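Local coordinates for dual oxidase maturation factor 1 (PDB 7D3F), which may be required for the maturation of dual oxidase 1 and its transport from the endoplasmic reticulum to the plasma membrane, at residues B[93-98]-B[117-122]. Numbering follows the deposited sequence.
Sequences EWISAD and VQQLNE. With NAG (2-acetamido-2-deoxy-beta-D-glucopyranose), chain S; MAN (alpha-D-mannopyranose), chain E.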
# COMPACT_ATOMS: atom_id res chain seq x y z
N GLU B 93 42.32 1.40 22.46
CA GLU B 93 42.15 2.81 22.75
C GLU B 93 40.73 3.10 23.22
O GLU B 93 39.76 2.51 22.72
CB GLU B 93 42.48 3.65 21.52
CG GLU B 93 43.94 3.61 21.11
CD GLU B 93 44.87 4.03 22.23
OE1 GLU B 93 45.81 3.27 22.53
OE2 GLU B 93 44.65 5.11 22.81
N TRP B 94 40.60 4.01 24.18
CA TRP B 94 39.31 4.43 24.70
C TRP B 94 38.99 5.84 24.22
O TRP B 94 39.88 6.64 23.92
CB TRP B 94 39.29 4.40 26.23
CG TRP B 94 39.09 3.03 26.81
CD1 TRP B 94 39.42 1.84 26.23
CD2 TRP B 94 38.50 2.71 28.07
NE1 TRP B 94 39.07 0.80 27.06
CE2 TRP B 94 38.50 1.31 28.20
CE3 TRP B 94 37.96 3.48 29.11
CZ2 TRP B 94 38.00 0.66 29.32
CZ3 TRP B 94 37.46 2.83 30.23
CH2 TRP B 94 37.48 1.43 30.32
N ILE B 95 37.69 6.13 24.14
CA ILE B 95 37.20 7.44 23.72
C ILE B 95 36.42 8.06 24.87
O ILE B 95 35.76 7.37 25.66
CB ILE B 95 36.32 7.35 22.46
CG1 ILE B 95 35.10 6.46 22.72
CG2 ILE B 95 37.13 6.84 21.28
CD1 ILE B 95 33.98 6.66 21.72
N SER B 96 36.50 9.39 24.95
CA SER B 96 35.67 10.18 25.85
C SER B 96 34.48 10.70 25.05
O SER B 96 34.67 11.44 24.08
CB SER B 96 36.46 11.33 26.47
OG SER B 96 35.61 12.20 27.19
N ALA B 97 33.27 10.32 25.46
CA ALA B 97 32.10 10.66 24.67
C ALA B 97 30.87 10.73 25.56
O ALA B 97 30.83 10.16 26.65
CB ALA B 97 31.88 9.65 23.54
N ASP B 98 29.86 11.45 25.06
CA ASP B 98 28.53 11.44 25.64
C ASP B 98 27.73 10.31 25.00
O ASP B 98 27.56 10.27 23.78
CB ASP B 98 27.82 12.78 25.45
CG ASP B 98 28.57 13.93 26.07
OD1 ASP B 98 28.80 14.94 25.36
OD2 ASP B 98 28.94 13.84 27.26
N VAL B 117 34.41 15.55 19.02
CA VAL B 117 33.89 14.64 18.00
C VAL B 117 35.03 13.92 17.29
O VAL B 117 34.94 12.72 16.99
CB VAL B 117 32.99 15.40 17.01
CG1 VAL B 117 32.47 14.47 15.93
CG2 VAL B 117 31.84 16.07 17.75
N GLN B 118 36.12 14.64 17.01
CA GLN B 118 37.28 14.07 16.33
C GLN B 118 38.19 13.44 17.37
O GLN B 118 39.00 14.13 18.00
CB GLN B 118 38.00 15.14 15.52
CG GLN B 118 37.18 15.72 14.38
CD GLN B 118 36.96 14.73 13.25
OE1 GLN B 118 37.82 13.89 12.98
NE2 GLN B 118 35.81 14.81 12.60
N GLN B 119 38.07 12.13 17.56
CA GLN B 119 38.93 11.36 18.45
C GLN B 119 39.47 10.15 17.72
O GLN B 119 38.76 9.51 16.95
CB GLN B 119 38.18 10.91 19.71
CG GLN B 119 37.92 12.01 20.71
CD GLN B 119 37.32 11.48 21.98
OE1 GLN B 119 37.84 10.53 22.58
NE2 GLN B 119 36.21 12.06 22.40
N LEU B 120 40.75 9.83 17.98
CA LEU B 120 41.43 8.69 17.35
C LEU B 120 41.35 8.74 15.83
O LEU B 120 41.22 7.70 15.17
CB LEU B 120 40.89 7.35 17.86
CG LEU B 120 40.89 7.16 19.38
CD1 LEU B 120 40.24 5.84 19.75
CD2 LEU B 120 42.31 7.25 19.89
N ASN B 121 41.41 9.94 15.25
CA ASN B 121 41.29 10.15 13.80
C ASN B 121 39.97 9.62 13.25
O ASN B 121 39.89 9.18 12.10
CB ASN B 121 42.47 9.54 13.04
CG ASN B 121 43.78 10.23 13.36
OD1 ASN B 121 44.78 9.59 13.69
ND2 ASN B 121 43.78 11.55 13.28
N GLU B 122 38.91 9.68 14.05
CA GLU B 122 37.59 9.21 13.64
C GLU B 122 36.53 10.22 14.07
O GLU B 122 36.71 10.95 15.04
CB GLU B 122 37.27 7.83 14.23
CG GLU B 122 38.33 6.77 13.94
CD GLU B 122 37.77 5.36 13.98
OE1 GLU B 122 36.54 5.21 13.79
OE2 GLU B 122 38.55 4.41 14.20
C1 NAG S . 44.96 12.32 13.57
C2 NAG S . 45.47 13.00 12.30
C3 NAG S . 46.73 13.82 12.59
C4 NAG S . 46.47 14.79 13.74
C5 NAG S . 45.92 14.04 14.95
C6 NAG S . 45.53 14.96 16.08
C7 NAG S . 46.60 11.02 11.32
C8 NAG S . 46.69 10.14 10.11
N2 NAG S . 45.72 12.03 11.24
O3 NAG S . 47.10 14.54 11.42
O4 NAG S . 47.67 15.45 14.09
O5 NAG S . 44.74 13.31 14.59
O6 NAG S . 44.18 15.37 15.98
O7 NAG S . 47.29 10.83 12.32
C1 MAN E . 32.16 6.52 11.60
C2 MAN E . 33.60 6.83 12.03
C3 MAN E . 34.27 7.67 10.95
C4 MAN E . 34.14 7.00 9.56
C5 MAN E . 32.67 6.67 9.26
C6 MAN E . 32.50 5.86 7.99
O2 MAN E . 34.38 5.64 12.14
O3 MAN E . 35.64 7.91 11.25
O4 MAN E . 34.63 7.87 8.56
O5 MAN E . 32.12 5.89 10.35
O6 MAN E . 31.11 5.61 7.81
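Gln119 turns its carboxamide onto the backbone of Ser96, offering an acceptor to N and a donor to O of that one residue. Ser96 N donates to Gln119 OE1 at 3.0 Å, lying in the carbonyl plane on a lone pair, with a C=O...N angle of 120°. On the same amide, NE2 faces Ser96 O; the modelled separation is too short to take literally, but the direction suits a second hydrogen bond. NE2 also donates to Pro116 O, so both ends of the amide have partners. The side chain runs extended beyond CG (chi2 -174°), carrying the amide across to the strand. The Ser96 backbone is also hydrogen-bonded to Thr115, and Ser96 OG is satisfied separately by Thr115 OG1.

Beside this polar grip, Leu120 CD1 sits between Glu93 CB and Ile95 CG2, 3.6 Å from each, and its side chain crosses that of Ile95 at about a right angle. Leu120 and Asn121 are the two central residues of a tight hairpin turn, both left-handed and close to type III', which is often grouped with I'. The turn is closed by Gln119 N to Glu122 O (3.1 Å) and Glu122 N to Gln119 O (2.9 Å), and it joins strands 118-119 and 122-131.

Asn121 and Glu122 meet sugars: Asn121 ND2 is bonded covalently to C1 of an N-acetylglucosamine, while Glu122 OE1 accepts from O2 of a mannose at 2.8 Å and also pairs with Tyr87 OH. Bonds at both ends of the Gln119 carboxamide would fix its rotation and hold the glycosylated hairpin tip against strand 94-103, with Leu120 adding a small apolar contact at the surface of the predicted extracellular region.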